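Local coordinates for 3-oxoacyl-(acyl-carrier protein) synthase II (Thermus thermophilus, PDB 1J3N) that probably catalyses the chain-lengthening condensation of fatty acid synthesis as a homodimer, joining an acyl group to a malonyl unit carried on acyl-carrier protein, at residues V52-L60 with Q73-L81; L93-T104 with G149-V158. All blocks are in the same frame, centred on the assembly; numbering follows the deposited sequence.

Contact 1: V52-L60 with Q73-L81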
ATOM      1  N   VAL A  52     -19.293   9.622 -11.155  1.00 24.35           N
ATOM      2  CA  VAL A  52     -19.541   8.442 -11.958  1.00 22.75           C
ATOM      3  C   VAL A  52     -21.014   8.081 -11.818  1.00 22.33           C
ATOM      4  O   VAL A  52     -21.596   8.230 -10.747  1.00 20.82           O
ATOM      5  CB  VAL A  52     -18.694   7.237 -11.469  1.00 22.65           C
ATOM      6  CG1 VAL A  52     -19.266   5.949 -12.018  1.00 23.21           C
ATOM      7  CG2 VAL A  52     -17.235   7.398 -11.908  1.00 20.78           C
ATOM      8  N   ASP A  53     -21.608   7.613 -12.908  1.00 25.55           N
ATOM      9  CA  ASP A  53     -23.002   7.193 -12.911  1.00 28.05           C
ATOM     10  C   ASP A  53     -23.021   5.717 -13.267  1.00 28.23           C
ATOM     11  O   ASP A  53     -22.808   5.351 -14.418  1.00 30.07           O
ATOM     12  CB  ASP A  53     -23.816   7.980 -13.947  1.00 30.50           C
ATOM     13  CG  ASP A  53     -24.043   9.421 -13.540  1.00 32.31           C
ATOM     14  OD1 ASP A  53     -24.368   9.655 -12.357  1.00 32.87           O
ATOM     15  OD2 ASP A  53     -23.911  10.313 -14.405  1.00 31.58           O
ATOM     16  N   VAL A  54     -23.259   4.866 -12.277  1.00 29.01           N
ATOM     17  CA  VAL A  54     -23.290   3.435 -12.518  1.00 28.93           C
ATOM     18  C   VAL A  54     -24.215   2.749 -11.521  1.00 30.93           C
ATOM     19  O   VAL A  54     -24.332   3.177 -10.368  1.00 31.20           O
ATOM     20  CB  VAL A  54     -21.872   2.815 -12.399  1.00 27.46           C
ATOM     21  CG1 VAL A  54     -21.409   2.835 -10.953  1.00 25.49           C
ATOM     22  CG2 VAL A  54     -21.874   1.393 -12.937  1.00 26.33           C
ATOM     23  N   ASP A  55     -24.873   1.689 -11.977  1.00 31.50           N
ATOM     24  CA  ASP A  55     -25.779   0.919 -11.132  1.00 33.14           C
ATOM     25  C   ASP A  55     -25.030  -0.303 -10.609  1.00 31.99           C
ATOM     26  O   ASP A  55     -24.928  -1.322 -11.290  1.00 32.93           O
ATOM     27  CB  ASP A  55     -27.004   0.487 -11.943  1.00 33.71           C
ATOM     28  CG  ASP A  55     -27.995  -0.325 -11.131  1.00 35.44           C
ATOM     29  OD1 ASP A  55     -27.916  -0.305  -9.881  1.00 35.24           O
ATOM     30  OD2 ASP A  55     -28.866  -0.975 -11.751  1.00 36.89           O
ATOM     31  N   PRO A  56     -24.485  -0.211  -9.386  1.00 32.52           N
ATOM     32  CA  PRO A  56     -23.742  -1.328  -8.794  1.00 32.30           C
ATOM     33  C   PRO A  56     -24.585  -2.598  -8.787  1.00 32.36           C
ATOM     34  O   PRO A  56     -24.077  -3.691  -9.020  1.00 32.31           O
ATOM     35  CB  PRO A  56     -23.438  -0.829  -7.383  1.00 31.62           C
ATOM     36  CG  PRO A  56     -23.381   0.658  -7.555  1.00 33.71           C
ATOM     37  CD  PRO A  56     -24.564   0.916  -8.443  1.00 31.87           C
ATOM     38  N   GLY A  57     -25.877  -2.432  -8.511  1.00 33.85           N
ATOM     39  CA  GLY A  57     -26.792  -3.560  -8.481  1.00 34.83           C
ATOM     40  C   GLY A  57     -26.815  -4.296  -9.807  1.00 35.35           C
ATOM     41  O   GLY A  57     -27.259  -5.443  -9.886  1.00 35.27           O
ATOM     42  N   ALA A  58     -26.327  -3.640 -10.856  1.00 35.50           N
ATOM     43  CA  ALA A  58     -26.289  -4.251 -12.181  1.00 35.54           C
ATOM     44  C   ALA A  58     -25.066  -5.156 -12.325  1.00 35.99           C
ATOM     45  O   ALA A  58     -24.974  -5.945 -13.268  1.00 36.43           O
ATOM     46  CB  ALA A  58     -26.270  -3.159 -13.265  1.00 34.57           C
ATOM     47  N   TYR A  59     -24.132  -5.041 -11.386  1.00 35.86           N
ATOM     48  CA  TYR A  59     -22.913  -5.846 -11.417  1.00 36.65           C
ATOM     49  C   TYR A  59     -22.794  -6.796 -10.236  1.00 37.36           C
ATOM     50  O   TYR A  59     -22.353  -7.937 -10.394  1.00 36.84           O
ATOM     51  CB  TYR A  59     -21.686  -4.929 -11.451  1.00 34.74           C
ATOM     52  CG  TYR A  59     -21.581  -4.135 -12.725  1.00 34.31           C
ATOM     53  CD1 TYR A  59     -20.954  -4.669 -13.852  1.00 35.58           C
ATOM     54  CD2 TYR A  59     -22.155  -2.866 -12.826  1.00 34.27           C
ATOM     55  CE1 TYR A  59     -20.905  -3.962 -15.052  1.00 34.95           C
ATOM     56  CE2 TYR A  59     -22.113  -2.154 -14.018  1.00 34.33           C
ATOM     57  CZ  TYR A  59     -21.489  -2.709 -15.126  1.00 35.15           C
ATOM     58  OH  TYR A  59     -21.467  -2.018 -16.314  1.00 38.37           O
ATOM     59  N   LEU A  60     -23.189  -6.324  -9.057  1.00 38.33           N
ATOM     60  CA  LEU A  60     -23.103  -7.122  -7.842  1.00 40.69           C
ATOM     61  C   LEU A  60     -24.483  -7.445  -7.274  1.00 42.46           C
ATOM     62  O   LEU A  60     -25.485  -6.861  -7.684  1.00 43.02           O
ATOM     63  CB  LEU A  60     -22.287  -6.362  -6.792  1.00 40.32           C
ATOM     64  CG  LEU A  60     -21.066  -5.610  -7.332  1.00 40.06           C
ATOM     65  CD1 LEU A  60     -20.354  -4.893  -6.201  1.00 38.67           C
ATOM     66  CD2 LEU A  60     -20.134  -6.586  -8.025  1.00 40.02           C
ATOM     67  N   GLN A  73     -16.809  -1.110  -4.205  1.00 20.99           N
ATOM     68  CA  GLN A  73     -17.822  -1.334  -5.226  1.00 20.01           C
ATOM     69  C   GLN A  73     -17.261  -0.988  -6.611  1.00 20.14           C
ATOM     70  O   GLN A  73     -17.483  -1.706  -7.578  1.00 19.27           O
ATOM     71  CB  GLN A  73     -19.069  -0.496  -4.934  1.00 21.48           C
ATOM     72  CG  GLN A  73     -19.966  -1.099  -3.863  1.00 22.16           C
ATOM     73  CD  GLN A  73     -21.242  -0.308  -3.668  1.00 26.51           C
ATOM     74  OE1 GLN A  73     -21.869   0.126  -4.637  1.00 25.46           O
ATOM     75  NE2 GLN A  73     -21.643  -0.128  -2.413  1.00 26.65           N
ATOM     76  N   TYR A  74     -16.525   0.110  -6.703  1.00 18.71           N
ATOM     77  CA  TYR A  74     -15.940   0.507  -7.975  1.00 19.76           C
ATOM     78  C   TYR A  74     -14.873  -0.486  -8.423  1.00 19.04           C
ATOM     79  O   TYR A  74     -14.807  -0.855  -9.596  1.00 20.38           O
ATOM     80  CB  TYR A  74     -15.325   1.903  -7.874  1.00 19.36           C
ATOM     81  CG  TYR A  74     -16.325   3.026  -7.693  1.00 20.44           C
ATOM     82  CD1 TYR A  74     -17.700   2.791  -7.772  1.00 22.53           C
ATOM     83  CD2 TYR A  74     -15.893   4.332  -7.461  1.00 21.46           C
ATOM     84  CE1 TYR A  74     -18.618   3.825  -7.629  1.00 23.16           C
ATOM     85  CE2 TYR A  74     -16.806   5.375  -7.318  1.00 22.41           C
ATOM     86  CZ  TYR A  74     -18.165   5.114  -7.405  1.00 24.12           C
ATOM     87  OH  TYR A  74     -19.075   6.146  -7.276  1.00 27.49           O
ATOM     88  N   ALA A  75     -14.037  -0.932  -7.496  1.00 18.58           N
ATOM     89  CA  ALA A  75     -12.984  -1.887  -7.856  1.00 17.53           C
ATOM     90  C   ALA A  75     -13.545  -3.205  -8.400  1.00 18.91           C
ATOM     91  O   ALA A  75     -13.017  -3.759  -9.366  1.00 19.06           O
ATOM     92  CB  ALA A  75     -12.106  -2.161  -6.663  1.00 15.28           C
ATOM     93  N   LEU A  76     -14.603  -3.714  -7.772  1.00 19.79           N
ATOM     94  CA  LEU A  76     -15.213  -4.969  -8.213  1.00 18.64           C
ATOM     95  C   LEU A  76     -15.833  -4.802  -9.598  1.00 19.12           C
ATOM     96  O   LEU A  76     -15.740  -5.693 -10.445  1.00 21.08           O
ATOM     97  CB  LEU A  76     -16.268  -5.432  -7.195  1.00 17.97           C
ATOM     98  CG  LEU A  76     -15.686  -5.961  -5.877  1.00 19.35           C
ATOM     99  CD1 LEU A  76     -16.776  -6.194  -4.845  1.00 19.98           C
ATOM    100  CD2 LEU A  76     -14.946  -7.256  -6.163  1.00 18.64           C
ATOM    101  N   ILE A  77     -16.447  -3.648  -9.834  1.00 20.17           N
ATOM    102  CA  ILE A  77     -17.066  -3.368 -11.121  1.00 19.55           C
ATOM    103  C   ILE A  77     -15.995  -3.268 -12.212  1.00 19.91           C
ATOM    104  O   ILE A  77     -16.147  -3.840 -13.295  1.00 18.92           O
ATOM    105  CB  ILE A  77     -17.881  -2.055 -11.071  1.00 20.29           C
ATOM    106  CG1 ILE A  77     -19.095  -2.237 -10.155  1.00 21.44           C
ATOM    107  CG2 ILE A  77     -18.309  -1.644 -12.484  1.00 17.10           C
ATOM    108  CD1 ILE A  77     -19.850  -0.937  -9.871  1.00 23.72           C
ATOM    109  N   ALA A  78     -14.912  -2.553 -11.923  1.00 21.01           N
ATOM    110  CA  ALA A  78     -13.830  -2.403 -12.899  1.00 22.93           C
ATOM    111  C   ALA A  78     -13.159  -3.741 -13.182  1.00 21.30           C
ATOM    112  O   ALA A  78     -12.811  -4.036 -14.323  1.00 21.61           O
ATOM    113  CB  ALA A  78     -12.800  -1.392 -12.403  1.00 20.33           C
ATOM    114  N   ALA A  79     -12.977  -4.550 -12.144  1.00 22.73           N
ATOM    115  CA  ALA A  79     -12.357  -5.859 -12.313  1.00 21.98           C
ATOM    116  C   ALA A  79     -13.230  -6.748 -13.194  1.00 21.97           C
ATOM    117  O   ALA A  79     -12.713  -7.471 -14.046  1.00 23.43           O
ATOM    118  CB  ALA A  79     -12.128  -6.521 -10.944  1.00 20.07           C
ATOM    119  N   GLN A  80     -14.549  -6.705 -12.997  1.00 23.07           N
ATOM    120  CA  GLN A  80     -15.457  -7.508 -13.820  1.00 21.93           C
ATOM    121  C   GLN A  80     -15.351  -7.042 -15.272  1.00 22.16           C
ATOM    122  O   GLN A  80     -15.199  -7.852 -16.189  1.00 22.65           O
ATOM    123  CB  GLN A  80     -16.909  -7.374 -13.336  1.00 22.87           C
ATOM    124  CG  GLN A  80     -17.877  -8.331 -14.041  1.00 22.58           C
ATOM    125  CD  GLN A  80     -19.285  -8.303 -13.461  1.00 26.16           C
ATOM    126  OE1 GLN A  80     -19.473  -8.130 -12.256  1.00 24.49           O
ATOM    127  NE2 GLN A  80     -20.281  -8.495 -14.320  1.00 27.77           N
ATOM    128  N   LEU A  81     -15.429  -5.730 -15.476  1.00 23.32           N
ATOM    129  CA  LEU A  81     -15.314  -5.160 -16.814  1.00 23.16           C
ATOM    130  C   LEU A  81     -13.972  -5.561 -17.434  1.00 23.82           C
ATOM    131  O   LEU A  81     -13.886  -5.854 -18.628  1.00 23.78           O
ATOM    132  CB  LEU A  81     -15.419  -3.631 -16.753  1.00 23.84           C
ATOM    133  CG  LEU A  81     -16.735  -2.996 -16.270  1.00 26.10           C
ATOM    134  CD1 LEU A  81     -16.589  -1.485 -16.239  1.00 26.48           C
ATOM    135  CD2 LEU A  81     -17.874  -3.393 -17.194  1.00 27.36           C
TER
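Ile77 and Tyr59 meet at about a right angle, the methyl CG2 of Ile77 standing over the centre of the Tyr59 ring, 4.0 Å from its centroid and 6° off the normal, a CH-pi contact. On the other branch of Ile77, CG1 touches Tyr59 CB while CD1 extends to Val54 CG1 at 4.2 Å and to Pro56. With chi1 at -66°, Tyr59 has its ring beside the backbone N, and its far end touches Leu81 CD2, which is 3.8 Å from CE1. One residue before Ile77, Leu76 meets Leu60, CD1 against CD1. In the thiolase-type fold of this family, helix 70-86 lies on the core sheet, where Leu12 of strand 4-13 touches both Val54 of the loop and Ile77 of the helix. Among the polar groups, Gln73 OE1 sits 3.3 Å from Pro56 CB, while its NE2 binds Leu68 O. Gln80 NE2 lies at the edge of the Tyr59 ring, the amide turned 71° from it. Its OE1 comes within 3.4 Å of Tyr59 O; both are acceptors, and Arg147 reaches each, NH1 to Gln80 and NH2 weakly to Tyr59. Gln80 NE2 is itself hydrogen-bonded to Glu84 OE2.

Contact 2: L93-T104 with G149-V158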
ATOM      1  N   LEU A  93      -8.781 -20.132 -15.792  1.00 46.57           N
ATOM      2  CA  LEU A  93      -7.523 -19.631 -15.249  1.00 43.07           C
ATOM      3  C   LEU A  93      -7.129 -20.431 -14.018  1.00 40.51           C
ATOM      4  O   LEU A  93      -7.985 -20.828 -13.231  1.00 40.53           O
ATOM      5  CB  LEU A  93      -7.661 -18.167 -14.832  1.00 41.30           C
ATOM      6  CG  LEU A  93      -7.876 -17.100 -15.897  1.00 41.90           C
ATOM      7  CD1 LEU A  93      -8.045 -15.752 -15.214  1.00 39.84           C
ATOM      8  CD2 LEU A  93      -6.692 -17.082 -16.852  1.00 40.43           C
ATOM      9  N   ASP A  94      -5.833 -20.664 -13.850  1.00 37.24           N
ATOM     10  CA  ASP A  94      -5.364 -21.382 -12.675  1.00 35.31           C
ATOM     11  C   ASP A  94      -5.415 -20.332 -11.561  1.00 33.20           C
ATOM     12  O   ASP A  94      -4.613 -19.397 -11.536  1.00 31.58           O
ATOM     13  CB  ASP A  94      -3.937 -21.891 -12.899  1.00 35.51           C
ATOM     14  CG  ASP A  94      -3.384 -22.615 -11.696  1.00 35.72           C
ATOM     15  OD1 ASP A  94      -2.345 -23.292 -11.835  1.00 38.23           O
ATOM     16  OD2 ASP A  94      -3.981 -22.503 -10.606  1.00 38.33           O
ATOM     17  N   PRO A  95      -6.373 -20.470 -10.634  1.00 31.70           N
ATOM     18  CA  PRO A  95      -6.535 -19.523  -9.524  1.00 29.92           C
ATOM     19  C   PRO A  95      -5.287 -19.218  -8.702  1.00 29.28           C
ATOM     20  O   PRO A  95      -5.156 -18.119  -8.163  1.00 28.08           O
ATOM     21  CB  PRO A  95      -7.651 -20.156  -8.694  1.00 30.51           C
ATOM     22  CG  PRO A  95      -7.486 -21.626  -8.967  1.00 31.47           C
ATOM     23  CD  PRO A  95      -7.241 -21.646 -10.448  1.00 29.45           C
ATOM     24  N   GLU A  96      -4.374 -20.180  -8.604  1.00 28.31           N
ATOM     25  CA  GLU A  96      -3.152 -19.983  -7.838  1.00 28.94           C
ATOM     26  C   GLU A  96      -2.160 -19.096  -8.565  1.00 26.81           C
ATOM     27  O   GLU A  96      -1.221 -18.588  -7.957  1.00 24.26           O
ATOM     28  CB  GLU A  96      -2.461 -21.319  -7.549  1.00 30.44           C
ATOM     29  CG  GLU A  96      -3.294 -22.309  -6.768  1.00 34.68           C
ATOM     30  CD  GLU A  96      -2.454 -23.441  -6.208  1.00 36.75           C
ATOM     31  OE1 GLU A  96      -1.580 -23.956  -6.938  1.00 37.33           O
ATOM     32  OE2 GLU A  96      -2.672 -23.819  -5.037  1.00 38.21           O
ATOM     33  N   ARG A  97      -2.371 -18.913  -9.862  1.00 25.38           N
ATOM     34  CA  ARG A  97      -1.460 -18.116 -10.672  1.00 25.88           C
ATOM     35  C   ARG A  97      -2.002 -16.734 -11.004  1.00 24.89           C
ATOM     36  O   ARG A  97      -1.408 -15.994 -11.792  1.00 24.40           O
ATOM     37  CB  ARG A  97      -1.123 -18.883 -11.953  1.00 27.00           C
ATOM     38  CG  ARG A  97      -0.509 -20.262 -11.684  1.00 28.14           C
ATOM     39  CD  ARG A  97       0.773 -20.127 -10.885  1.00 28.98           C
ATOM     40  NE  ARG A  97       1.722 -19.253 -11.567  1.00 30.00           N
ATOM     41  CZ  ARG A  97       2.809 -18.733 -11.004  1.00 30.13           C
ATOM     42  NH1 ARG A  97       3.099 -18.991  -9.733  1.00 31.03           N
ATOM     43  NH2 ARG A  97       3.614 -17.961 -11.722  1.00 30.70           N
ATOM     44  N   VAL A  98      -3.134 -16.390 -10.397  1.00 23.57           N
ATOM     45  CA  VAL A  98      -3.746 -15.092 -10.617  1.00 24.83           C
ATOM     46  C   VAL A  98      -3.627 -14.245  -9.364  1.00 21.86           C
ATOM     47  O   VAL A  98      -4.082 -14.639  -8.289  1.00 20.38           O
ATOM     48  CB  VAL A  98      -5.234 -15.206 -10.981  1.00 24.85           C
ATOM     49  CG1 VAL A  98      -5.824 -13.811 -11.157  1.00 26.63           C
ATOM     50  CG2 VAL A  98      -5.394 -16.002 -12.266  1.00 26.87           C
ATOM     51  N   GLY A  99      -3.008 -13.080  -9.516  1.00 21.80           N
ATOM     52  CA  GLY A  99      -2.834 -12.180  -8.394  1.00 18.11           C
ATOM     53  C   GLY A  99      -3.760 -10.989  -8.501  1.00 20.18           C
ATOM     54  O   GLY A  99      -4.382 -10.753  -9.545  1.00 18.59           O
ATOM     55  N   THR A 100      -3.852 -10.237  -7.410  1.00 20.43           N
ATOM     56  CA  THR A 100      -4.699  -9.059  -7.343  1.00 20.62           C
ATOM     57  C   THR A 100      -3.913  -7.929  -6.678  1.00 20.41           C
ATOM     58  O   THR A 100      -3.215  -8.146  -5.683  1.00 20.99           O
ATOM     59  CB  THR A 100      -5.989  -9.350  -6.534  1.00 20.53           C
ATOM     60  OG1 THR A 100      -5.641  -9.898  -5.265  1.00 19.94           O
ATOM     61  CG2 THR A 100      -6.872 -10.351  -7.252  1.00 23.09           C
ATOM     62  N   LEU A 101      -4.015  -6.726  -7.236  1.00 20.62           N
ATOM     63  CA  LEU A 101      -3.304  -5.579  -6.694  1.00 18.46           C
ATOM     64  C   LEU A 101      -3.994  -4.281  -7.106  1.00 19.47           C
ATOM     65  O   LEU A 101      -3.563  -3.597  -8.037  1.00 19.27           O
ATOM     66  CB  LEU A 101      -1.852  -5.575  -7.187  1.00 18.04           C
ATOM     67  CG  LEU A 101      -0.777  -5.202  -6.142  1.00 17.81           C
ATOM     68  CD1 LEU A 101       0.596  -5.167  -6.807  1.00 17.48           C
ATOM     69  CD2 LEU A 101      -1.089  -3.854  -5.517  1.00 16.01           C
ATOM     70  N   VAL A 102      -5.073  -3.956  -6.411  1.00 17.71           N
ATOM     71  CA  VAL A 102      -5.818  -2.735  -6.692  1.00 19.87           C
ATOM     72  C   VAL A 102      -5.610  -1.816  -5.502  1.00 19.47           C
ATOM     73  O   VAL A 102      -6.007  -2.136  -4.379  1.00 19.83           O
ATOM     74  CB  VAL A 102      -7.311  -3.028  -6.881  1.00 18.96           C
ATOM     75  CG1 VAL A 102      -8.059  -1.741  -7.221  1.00 20.47           C
ATOM     76  CG2 VAL A 102      -7.492  -4.040  -8.005  1.00 20.35           C
ATOM     77  N   GLY A 103      -4.948  -0.689  -5.743  1.00 19.15           N
ATOM     78  CA  GLY A 103      -4.690   0.236  -4.657  1.00 19.13           C
ATOM     79  C   GLY A 103      -5.746   1.315  -4.546  1.00 21.10           C
ATOM     80  O   GLY A 103      -6.673   1.382  -5.356  1.00 19.49           O
ATOM     81  N   THR A 104      -5.608   2.151  -3.525  1.00 20.37           N
ATOM     82  CA  THR A 104      -6.528   3.257  -3.293  1.00 20.28           C
ATOM     83  C   THR A 104      -5.738   4.290  -2.498  1.00 19.42           C
ATOM     84  O   THR A 104      -4.745   3.954  -1.868  1.00 20.17           O
ATOM     85  CB  THR A 104      -7.759   2.795  -2.480  1.00 17.93           C
ATOM     86  OG1 THR A 104      -8.657   3.890  -2.303  1.00 20.47           O
ATOM     87  CG2 THR A 104      -7.328   2.265  -1.119  1.00 19.81           C
ATOM     88  N   GLY A 149     -11.857 -16.337  -6.470  1.00 25.37           N
ATOM     89  CA  GLY A 149     -11.048 -17.435  -5.969  1.00 23.62           C
ATOM     90  C   GLY A 149      -9.589 -17.385  -6.396  1.00 23.20           C
ATOM     91  O   GLY A 149      -8.924 -18.418  -6.445  1.00 23.90           O
ATOM     92  N   PHE A 150      -9.094 -16.189  -6.713  1.00 21.61           N
ATOM     93  CA  PHE A 150      -7.706 -16.018  -7.128  1.00 20.55           C
ATOM     94  C   PHE A 150      -6.833 -16.106  -5.885  1.00 21.63           C
ATOM     95  O   PHE A 150      -6.920 -15.254  -4.997  1.00 22.53           O
ATOM     96  CB  PHE A 150      -7.508 -14.656  -7.802  1.00 21.15           C
ATOM     97  CG  PHE A 150      -8.342 -14.447  -9.046  1.00 21.27           C
ATOM     98  CD1 PHE A 150      -8.626 -15.504  -9.905  1.00 21.26           C
ATOM     99  CD2 PHE A 150      -8.769 -13.169  -9.400  1.00 23.78           C
ATOM    100  CE1 PHE A 150      -9.312 -15.303 -11.092  1.00 21.46           C
ATOM    101  CE2 PHE A 150      -9.458 -12.946 -10.589  1.00 22.18           C
ATOM    102  CZ  PHE A 150      -9.733 -14.014 -11.442  1.00 23.73           C
ATOM    103  N   THR A 151      -5.990 -17.133  -5.807  1.00 22.36           N
ATOM    104  CA  THR A 151      -5.150 -17.314  -4.628  1.00 22.47           C
ATOM    105  C   THR A 151      -3.683 -16.915  -4.799  1.00 22.46           C
ATOM    106  O   THR A 151      -2.828 -17.273  -3.974  1.00 22.86           O
ATOM    107  CB  THR A 151      -5.210 -18.769  -4.124  1.00 24.75           C
ATOM    108  OG1 THR A 151      -4.745 -19.644  -5.155  1.00 19.60           O
ATOM    109  CG2 THR A 151      -6.648 -19.148  -3.748  1.00 25.31           C
ATOM    110  N   GLY A 152      -3.392 -16.201  -5.880  1.00 22.98           N
ATOM    111  CA  GLY A 152      -2.044 -15.713  -6.103  1.00 21.61           C
ATOM    112  C   GLY A 152      -1.854 -14.522  -5.170  1.00 21.98           C
ATOM    113  O   GLY A 152      -2.817 -14.094  -4.515  1.00 20.43           O
ATOM    114  N   PRO A 153      -0.641 -13.954  -5.078  1.00 21.90           N
ATOM    115  CA  PRO A 153      -0.398 -12.804  -4.197  1.00 21.30           C
ATOM    116  C   PRO A 153      -1.491 -11.730  -4.279  1.00 20.23           C
ATOM    117  O   PRO A 153      -1.926 -11.364  -5.369  1.00 20.69           O
ATOM    118  CB  PRO A 153       0.955 -12.292  -4.682  1.00 21.89           C
ATOM    119  CG  PRO A 153       1.665 -13.562  -5.036  1.00 22.44           C
ATOM    120  CD  PRO A 153       0.593 -14.342  -5.788  1.00 23.45           C
ATOM    121  N   SER A 154      -1.927 -11.238  -3.122  1.00 18.74           N
ATOM    122  CA  SER A 154      -2.971 -10.216  -3.039  1.00 18.77           C
ATOM    123  C   SER A 154      -2.432  -9.048  -2.218  1.00 18.39           C
ATOM    124  O   SER A 154      -2.442  -9.088  -0.986  1.00 19.70           O
ATOM    125  CB  SER A 154      -4.221 -10.801  -2.365  1.00 21.00           C
ATOM    126  OG  SER A 154      -5.327  -9.920  -2.454  1.00 24.72           O
ATOM    127  N   SER A 155      -1.964  -8.002  -2.896  1.00 20.25           N
ATOM    128  CA  SER A 155      -1.403  -6.855  -2.190  1.00 20.23           C
ATOM    129  C   SER A 155      -2.092  -5.533  -2.498  1.00 20.09           C
ATOM    130  O   SER A 155      -2.938  -5.439  -3.392  1.00 20.90           O
ATOM    131  CB  SER A 155       0.099  -6.739  -2.475  1.00 20.54           C
ATOM    132  OG  SER A 155       0.727  -5.920  -1.494  1.00 23.35           O
ATOM    133  N   THR A 156      -1.713  -4.509  -1.736  1.00 19.75           N
ATOM    134  CA  THR A 156      -2.294  -3.185  -1.870  1.00 19.06           C
ATOM    135  C   THR A 156      -1.283  -2.079  -1.601  1.00 19.12           C
ATOM    136  O   THR A 156      -0.610  -2.087  -0.577  1.00 20.66           O
ATOM    137  CB  THR A 156      -3.461  -3.001  -0.866  1.00 18.02           C
ATOM    138  OG1 THR A 156      -4.494  -3.962  -1.133  1.00 18.49           O
ATOM    139  CG2 THR A 156      -4.026  -1.591  -0.961  1.00 17.47           C
ATOM    140  N   VAL A 157      -1.183  -1.124  -2.521  1.00 21.48           N
ATOM    141  CA  VAL A 157      -0.284   0.010  -2.347  1.00 21.44           C
ATOM    142  C   VAL A 157      -1.140   1.270  -2.192  1.00 21.19           C
ATOM    143  O   VAL A 157      -2.204   1.399  -2.810  1.00 20.88           O
ATOM    144  CB  VAL A 157       0.668   0.188  -3.559  1.00 24.54           C
ATOM    145  CG1 VAL A 157       1.593  -1.017  -3.685  1.00 23.97           C
ATOM    146  CG2 VAL A 157      -0.140   0.372  -4.833  1.00 25.53           C
ATOM    147  N   VAL A 158      -0.679   2.174  -1.337  1.00 19.81           N
ATOM    148  CA  VAL A 158      -1.355   3.430  -1.070  1.00 19.61           C
ATOM    149  C   VAL A 158      -0.293   4.519  -1.147  1.00 20.58           C
ATOM    150  O   VAL A 158       0.478   4.710  -0.208  1.00 21.21           O
ATOM    151  CB  VAL A 158      -1.995   3.438   0.348  1.00 20.85           C
ATOM    152  CG1 VAL A 158      -2.645   4.795   0.630  1.00 17.79           C
ATOM    153  CG2 VAL A 158      -3.043   2.321   0.447  1.00 20.00           C
TER
HETATM  154  O   HOH W   1      -5.246 -12.631  -5.266  1.00 16.62           O
HETATM  155  O   HOH W   2      -6.874  -3.013  -2.078  1.00 16.63           O
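Val98 lays CG1 over the centre of the Phe150 ring, 3.4 Å from the centroid and 13° off its normal, CG1 being anti to the valine's backbone N (chi1 178°). Strand 98-103 and the extended chain 149-158 run parallel and share one beta bridge, Thr100 with Ser154, at the subunit interface of this thiolase-type fold. Thr100 CG2 meets the Phe150 ring at its edge, 4.0 Å from CD2, and Leu93 CD1 approaches CE1. An alanine in place of Phe150 is likely to leave Val98 CG1 facing a gap and deprive Leu93 and Thr100 of an apolar neighbour. Outward, Thr100 N donates to Pro153 O at 3.0 Å, in the carbonyl plane, and Ser155 N returns a bond to Thr100 O. The Thr100 hydroxyl OG1 lies 2.8 Å from Ser154 OG and donates to a water that in turn donates to Phe150 O and Gly152 O. Toward the start of both segments, Thr151 N donates to Pro95 O at 2.7 Å from above the carbonyl plane. The second subunit covers this side, its His399 hydrogen-bonding Ser154 O and its Arg283 hydrogen-bonding Thr151 O. Near the other end, a second water donates to Val102 O at 2.6 Å and accepts from Thr156 OG1.

From the N terminus, the chain leaves strand 48-50 and enters 52-60; contact 1 then closes a short loop that holds helix 62-65 and the start of helix 70-86. Strand 98-103 follows that helix, and contact 2 closes a much longer loop, which carries helices 109-122, 131-135 and 139-148 before 149-158 returns beside the strand. The two loops are in series, neither crossing nor enclosing the other. They touch where Ala75 CB packs on Val102 CG1 at 4.1 Å, and helix 139-148 joins both, its Ile144 touching Leu76 and Thr100. Contact 1 ties a loop to the helical layer, whereas contact 2 joins strand 98-103 of the core sheet to 149-158, which also meets the second subunit.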